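Local coordinates for protein TbiB1 (PDB 5V1V) that probably serves as the leader-recognition protein of lasso peptide biosynthesis, binding the leader segment of the precursor through a PqqD-like fold, at residues G36-I39 against W40-E44. Sequence-based numbering, arbitrary orientation. Where two conformers were deposited one is given.
Sequences GSRI and WSLLE. With ZN (zinc ion), chain E.
Arg38 and Leu42 meet one turn apart on helix 34-44, the first helix after the three-stranded antiparallel sheet of this PqqD-like, winged-helix-related domain. Four consecutive i to i+4 backbone bonds satisfy the carbonyls of 36-39: Trp40 N to Gly36 O, Ser41 N to Ser37 O, Leu42 N to Arg38 O and Leu43 N to Ile39 O. With CG anti to its own backbone N (chi1 -178°) and a bend at chi2, the Arg38 chain runs past Leu42, whose CD2 lies over one face of the guanidinium, near its rim, 3.7 Å from Arg38 NH2. All three guanidinium nitrogens of Arg38 have partners: NE forms a salt bridge with Glu59 OE1, NH2 is hydrogen-bonded outside the two segments, and Arg38 NH1 donates to a water 3.0 Å away, which is also weakly linked to Ser41 OG. Replacing Arg38 by an alanine is likely to leave Glu59 without this charged mate and strip the guanidinium from beside Leu42 CD2. On another side of the helix, Ile39 and Leu43 lie alongside each other, Ile39 CG2 to Leu43 CD1 4.2 Å, and both reach Ile52 of helix 49-59; Ile39 also packs against an apolar side chain of the bound leader peptide. Ser12 OG of strand 10-15 bonds to Trp40 NE1 and weakly to Glu44 OE2, while Glu44 shares a zinc ion with His14 and grips it through one carboxylate oxygen: Glu44 OE1 is 1.9 Å from the metal, OE2 2.9 Å, and a water ligand also lies 1.9 Å from the zinc.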
ATOM      1  N   GLY A  36       1.503   2.286  -5.636  1.00 14.05           N
ATOM      2  CA  GLY A  36       1.610   1.903  -4.218  1.00 13.30           C
ATOM      3  C   GLY A  36       0.998   2.935  -3.289  1.00 14.40           C
ATOM      4  O   GLY A  36       0.281   2.595  -2.338  1.00 13.30           O
ATOM      5  N   SER A  37       1.291   4.205  -3.574  1.00 14.38           N
ATOM      6  CA  SER A  37       0.723   5.313  -2.812  0.50 14.75           C
ATOM      7  C   SER A  37      -0.790   5.375  -2.961  1.00 14.80           C
ATOM      8  O   SER A  37      -1.506   5.626  -1.990  1.00 15.18           O
ATOM      9  CB  SER A  37       1.340   6.639  -3.248  0.50 16.92           C
ATOM     10  OG  SER A  37       2.697   6.692  -2.877  0.50 18.35           O
ATOM     11  N   ARG A  38      -1.279   5.140  -4.178  1.00 14.91           N
ATOM     12  CA  ARG A  38      -2.715   5.137  -4.414  1.00 15.10           C
ATOM     13  C   ARG A  38      -3.407   4.006  -3.649  1.00 13.59           C
ATOM     14  O   ARG A  38      -4.448   4.224  -3.019  1.00 13.97           O
ATOM     15  CB  ARG A  38      -3.046   5.062  -5.907  1.00 16.47           C
ATOM     16  CG  ARG A  38      -4.540   5.112  -6.202  1.00 16.13           C
ATOM     17  CD  ARG A  38      -5.179   6.457  -5.888  1.00 19.18           C
ATOM     18  NE  ARG A  38      -6.609   6.420  -6.179  1.00 20.55           N
ATOM     19  CZ  ARG A  38      -7.578   6.769  -5.339  1.00 20.74           C
ATOM     20  NH1 ARG A  38      -7.299   7.228  -4.124  1.00 23.83           N
ATOM     21  NH2 ARG A  38      -8.840   6.681  -5.732  1.00 23.44           N
ATOM     22  N   ILE A  39      -2.830   2.806  -3.707  1.00 13.02           N
ATOM     23  CA  ILE A  39      -3.346   1.680  -2.932  1.00 11.79           C
ATOM     24  C   ILE A  39      -3.366   2.023  -1.439  1.00 11.66           C
ATOM     25  O   ILE A  39      -4.361   1.766  -0.763  1.00 12.45           O
ATOM     26  CB  ILE A  39      -2.560   0.386  -3.208  1.00 11.95           C
ATOM     27  CG1 ILE A  39      -2.813  -0.055  -4.652  1.00 12.58           C
ATOM     28  CG2 ILE A  39      -2.974  -0.699  -2.216  1.00 12.06           C
ATOM     29  CD1 ILE A  39      -1.798  -1.058  -5.157  1.00 13.79           C
ATOM     30  N   TRP A  40      -2.287   2.620  -0.927  1.00 11.25           N
ATOM     31  CA  TRP A  40      -2.256   2.988   0.479  1.00 11.36           C
ATOM     32  C   TRP A  40      -3.391   3.949   0.831  1.00 12.48           C
ATOM     33  O   TRP A  40      -4.084   3.775   1.835  1.00 13.19           O
ATOM     34  CB  TRP A  40      -0.902   3.583   0.835  1.00 12.11           C
ATOM     35  CG  TRP A  40      -0.761   3.837   2.302  1.00 11.89           C
ATOM     36  CD1 TRP A  40      -0.942   5.031   2.945  1.00 12.37           C
ATOM     37  CD2 TRP A  40      -0.450   2.873   3.322  1.00 11.03           C
ATOM     38  NE1 TRP A  40      -0.756   4.869   4.295  1.00 12.05           N
ATOM     39  CE2 TRP A  40      -0.441   3.562   4.554  1.00 12.14           C
ATOM     40  CE3 TRP A  40      -0.155   1.503   3.314  1.00 10.81           C
ATOM     41  CZ2 TRP A  40      -0.162   2.933   5.770  1.00 12.43           C
ATOM     42  CZ3 TRP A  40       0.125   0.871   4.533  1.00 11.86           C
ATOM     43  CH2 TRP A  40       0.118   1.593   5.743  1.00 11.44           C
ATOM     44  N   SER A  41      -3.605   4.945  -0.022  1.00 13.19           N
ATOM     45  CA  SER A  41      -4.680   5.905   0.208  1.00 14.28           C
ATOM     46  C   SER A  41      -6.053   5.234   0.266  1.00 14.58           C
ATOM     47  O   SER A  41      -6.902   5.597   1.092  1.00 16.63           O
ATOM     48  CB  SER A  41      -4.660   7.005  -0.848  1.00 16.73           C
ATOM     49  OG  SER A  41      -3.484   7.782  -0.734  1.00 22.18           O
ATOM     50  N   LEU A  42      -6.262   4.240  -0.593  1.00 13.72           N
ATOM     51  CA  LEU A  42      -7.509   3.478  -0.587  1.00 13.72           C
ATOM     52  C   LEU A  42      -7.642   2.620   0.676  1.00 14.17           C
ATOM     53  O   LEU A  42      -8.725   2.513   1.248  1.00 14.44           O
ATOM     54  CB  LEU A  42      -7.619   2.621  -1.853  1.00 14.30           C
ATOM     55  CG  LEU A  42      -7.794   3.414  -3.157  1.00 14.97           C
ATOM     56  CD1 LEU A  42      -7.311   2.627  -4.366  1.00 14.88           C
ATOM     57  CD2 LEU A  42      -9.239   3.855  -3.337  1.00 16.83           C
ATOM     58  N   LEU A  43      -6.535   2.013   1.115  1.00 13.71           N
ATOM     59  CA  LEU A  43      -6.533   1.289   2.391  1.00 13.76           C
ATOM     60  C   LEU A  43      -6.876   2.224   3.557  1.00 14.68           C
ATOM     61  O   LEU A  43      -7.614   1.849   4.472  1.00 15.64           O
ATOM     62  CB  LEU A  43      -5.190   0.605   2.642  1.00 13.46           C
ATOM     63  CG  LEU A  43      -4.871  -0.599   1.758  1.00 13.61           C
ATOM     64  CD1 LEU A  43      -3.396  -0.937   1.909  1.00 14.40           C
ATOM     65  CD2 LEU A  43      -5.742  -1.805   2.079  1.00 15.28           C
ATOM     66  N   GLU A  44      -6.338   3.441   3.525  1.00 14.60           N
ATOM     67  CA  GLU A  44      -6.647   4.440   4.550  1.00 16.34           C
ATOM     68  C   GLU A  44      -8.144   4.723   4.653  1.00 18.18           C
ATOM     69  O   GLU A  44      -8.652   5.008   5.742  1.00 20.82           O
ATOM     70  CB  GLU A  44      -5.870   5.731   4.297  1.00 17.68           C
ATOM     71  CG  GLU A  44      -4.383   5.593   4.563  1.00 19.16           C
ATOM     72  CD  GLU A  44      -3.601   6.857   4.284  1.00 20.86           C
ATOM     73  OE1 GLU A  44      -3.741   7.424   3.184  1.00 20.41           O
ATOM     74  OE2 GLU A  44      -2.818   7.269   5.159  1.00 24.85           O
TER
HETATM   75 ZN    ZN E 101      -3.279   9.316   3.185  1.00 28.80          ZN
HETATM   76  O   HOH W   1      -4.765   8.840  -3.634  1.00 30.50           O
HETATM   77  O   HOH W   2      -4.749   9.784   1.995  1.00 28.79           O